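Long-range contact in O-phospho-L-seryl-tRNA:Cys-tRNA synthase (Methanocaldococcus jannaschii DSM 2661, PDB 5X6B), which probably converts O-phosphoserine attached to tRNA(Cys) into cysteine on the tRNA, as a pyridoxal-phosphate-dependent enzyme: residues His131-Glu136 / Ser273-Lys278. Sequence-based numbering, arbitrary orientation.
Sequences HAICKE and SDKITK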
loop_
_atom_site.group_PDB
_atom_site.type_symbol
_atom_site.label_atom_id
_atom_site.label_comp_id
_atom_site.label_asym_id
_atom_site.label_seq_id
_atom_site.Cartn_x
_atom_site.Cartn_y
_atom_site.Cartn_z
ATOM N N HIS B 131 9.635 -2.099 -24.390
ATOM C CA HIS B 131 10.271 -0.823 -24.680
ATOM C C HIS B 131 11.791 -0.926 -24.640
ATOM O O HIS B 131 12.488 -0.179 -25.326
ATOM C CB HIS B 131 9.784 0.236 -23.689
ATOM C CG HIS B 131 10.248 1.623 -24.003
ATOM N ND1 HIS B 131 11.411 2.152 -23.485
ATOM C CD2 HIS B 131 9.703 2.590 -24.775
ATOM C CE1 HIS B 131 11.565 3.386 -23.931
ATOM N NE2 HIS B 131 10.543 3.677 -24.717
ATOM N N ALA B 132 12.300 -1.863 -23.846
ATOM C CA ALA B 132 13.736 -1.966 -23.610
ATOM C C ALA B 132 14.386 -3.171 -24.290
ATOM O O ALA B 132 15.612 -3.274 -24.334
ATOM C CB ALA B 132 14.010 -2.011 -22.119
ATOM N N ILE B 133 13.572 -4.086 -24.807
ATOM C CA ILE B 133 14.100 -5.289 -25.447
ATOM C C ILE B 133 13.821 -5.260 -26.941
ATOM O O ILE B 133 14.726 -5.415 -27.755
ATOM C CB ILE B 133 13.500 -6.572 -24.834
ATOM C CG1 ILE B 133 13.666 -6.559 -23.312
ATOM C CG2 ILE B 133 14.137 -7.812 -25.442
ATOM C CD1 ILE B 133 15.101 -6.396 -22.854
ATOM N N CYS B 134 12.559 -5.051 -27.293
ATOM C CA CYS B 134 12.171 -4.911 -28.684
ATOM C C CYS B 134 12.609 -3.566 -29.245
ATOM O O CYS B 134 12.721 -2.583 -28.513
ATOM C CB CYS B 134 10.659 -5.068 -28.835
ATOM S SG CYS B 134 10.007 -6.550 -28.053
ATOM N N LYS B 135 12.869 -3.536 -30.548
ATOM C CA LYS B 135 13.089 -2.285 -31.254
ATOM C C LYS B 135 11.808 -1.949 -32.011
ATOM O O LYS B 135 11.065 -2.852 -32.390
ATOM C CB LYS B 135 14.292 -2.387 -32.194
ATOM C CG LYS B 135 15.519 -1.612 -31.713
ATOM C CD LYS B 135 15.131 -0.244 -31.148
ATOM C CE LYS B 135 16.356 0.582 -30.768
ATOM N NZ LYS B 135 17.007 0.091 -29.519
ATOM N N GLU B 136 11.543 -0.660 -32.214
ATOM C CA GLU B 136 10.254 -0.221 -32.754
ATOM C C GLU B 136 9.930 -0.867 -34.099
ATOM O O GLU B 136 10.796 -1.001 -34.963
ATOM C CB GLU B 136 10.212 1.308 -32.890
ATOM C CG GLU B 136 11.570 1.991 -33.031
ATOM C CD GLU B 136 11.478 3.504 -32.853
ATOM O OE1 GLU B 136 10.347 4.036 -32.859
ATOM O OE2 GLU B 136 12.530 4.162 -32.708
ATOM N N SER B 273 19.351 -8.347 -18.040
ATOM C CA SER B 273 19.458 -7.394 -16.938
ATOM C C SER B 273 19.919 -6.014 -17.411
ATOM O O SER B 273 19.361 -4.993 -17.006
ATOM C CB SER B 273 20.415 -7.929 -15.871
ATOM O OG SER B 273 20.549 -7.014 -14.798
ATOM N N ASP B 274 20.925 -5.997 -18.282
ATOM C CA ASP B 274 21.553 -4.756 -18.736
ATOM C C ASP B 274 20.590 -3.799 -19.435
ATOM O O ASP B 274 20.772 -2.582 -19.386
ATOM C CB ASP B 274 22.718 -5.069 -19.676
ATOM C CG ASP B 274 23.885 -5.726 -18.962
ATOM O OD1 ASP B 274 23.948 -5.645 -17.716
ATOM O OD2 ASP B 274 24.745 -6.314 -19.653
ATOM N N LYS B 275 19.575 -4.342 -20.092
ATOM C CA LYS B 275 18.629 -3.506 -20.820
ATOM C C LYS B 275 17.459 -3.083 -19.938
ATOM O O LYS B 275 16.968 -1.960 -20.042
ATOM C CB LYS B 275 18.123 -4.237 -22.063
ATOM C CG LYS B 275 19.144 -5.193 -22.652
ATOM C CD LYS B 275 19.050 -5.241 -24.169
ATOM C CE LYS B 275 20.175 -6.079 -24.759
ATOM N NZ LYS B 275 19.698 -6.941 -25.875
ATOM N N ILE B 276 17.016 -3.983 -19.068
ATOM C CA ILE B 276 15.937 -3.661 -18.148
ATOM C C ILE B 276 16.432 -2.654 -17.120
ATOM O O ILE B 276 15.815 -1.610 -16.914
ATOM C CB ILE B 276 15.400 -4.915 -17.431
ATOM C CG1 ILE B 276 14.851 -5.925 -18.444
ATOM C CG2 ILE B 276 14.323 -4.532 -16.433
ATOM C CD1 ILE B 276 13.679 -5.408 -19.252
ATOM N N THR B 277 17.565 -2.967 -16.501
ATOM C CA THR B 277 18.126 -2.132 -15.447
ATOM C C THR B 277 19.091 -1.080 -15.992
ATOM O O THR B 277 19.973 -0.605 -15.271
ATOM C CB THR B 277 18.862 -2.985 -14.390
ATOM O OG1 THR B 277 20.001 -3.619 -14.986
ATOM C CG2 THR B 277 17.928 -4.048 -13.807
ATOM N N LYS B 278 18.927 -0.718 -17.262
ATOM C CA LYS B 278 19.781 0.297 -17.869
ATOM C C LYS B 278 19.600 1.624 -17.145
ATOM O O LYS B 278 18.476 2.058 -16.883
ATOM C CB LYS B 278 19.484 0.462 -19.359
ATOM C CG LYS B 278 20.011 1.767 -19.936
ATOM C CD LYS B 278 19.978 1.767 -21.451
ATOM C CE LYS B 278 20.515 3.075 -22.007
ATOM N NZ LYS B 278 20.142 3.261 -23.436
#
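Ala-132, the last residue of helix 122-132, and Ile-133 just beyond it make a small, mainly apolar contact with Lys-275 and Ile-276 of the short helix 273-276. The site lies at the periphery of the large, pyridoxal-phosphate-binding domain of the fold-type I kind, built on a seven-stranded mixed sheet, where helix 273-276 follows strand 264-268 and packs against the end of the earlier helix. Both segments together bury 185 Å². Ile-133 reaches across with its ethyl branch: CG1 stands anti to the carbonyl carbon (chi1 -52°), and its CD1 ends 4.0 Å from CD1 of Ile-276, methyl against methyl. The same CD1 of Ile-133 lies 3.8 Å from CB of Lys-275, whose side chain crosses that of the isoleucine at about a right angle. Ala-132 points its methyl at the short helix, with CB 3.6 Å from the carbonyl O of Lys-275, while the O of Ala-132 sits 3.5 Å from CB of Lys-275. Lys-275 thus contributes the carbon part of its chain, CB and, more loosely, CD. Ile-276, the buried member, also touches Ile-128 and Val-129 of helix 122-132 and Phe-268 of strand 264-268, so it is packed between that helix and strand. Within the second segment, O of Ser-273, the first residue of the helix, accepts hydrogen bonds from N and, from above the carbonyl plane, OG1 of Thr-277, the first residue beyond it. Cohesion thus rests on van der Waals packing of methyls and methylenes against each other and two carbonyl oxygens, its hydrophobic share carried chiefly by the isoleucine pair.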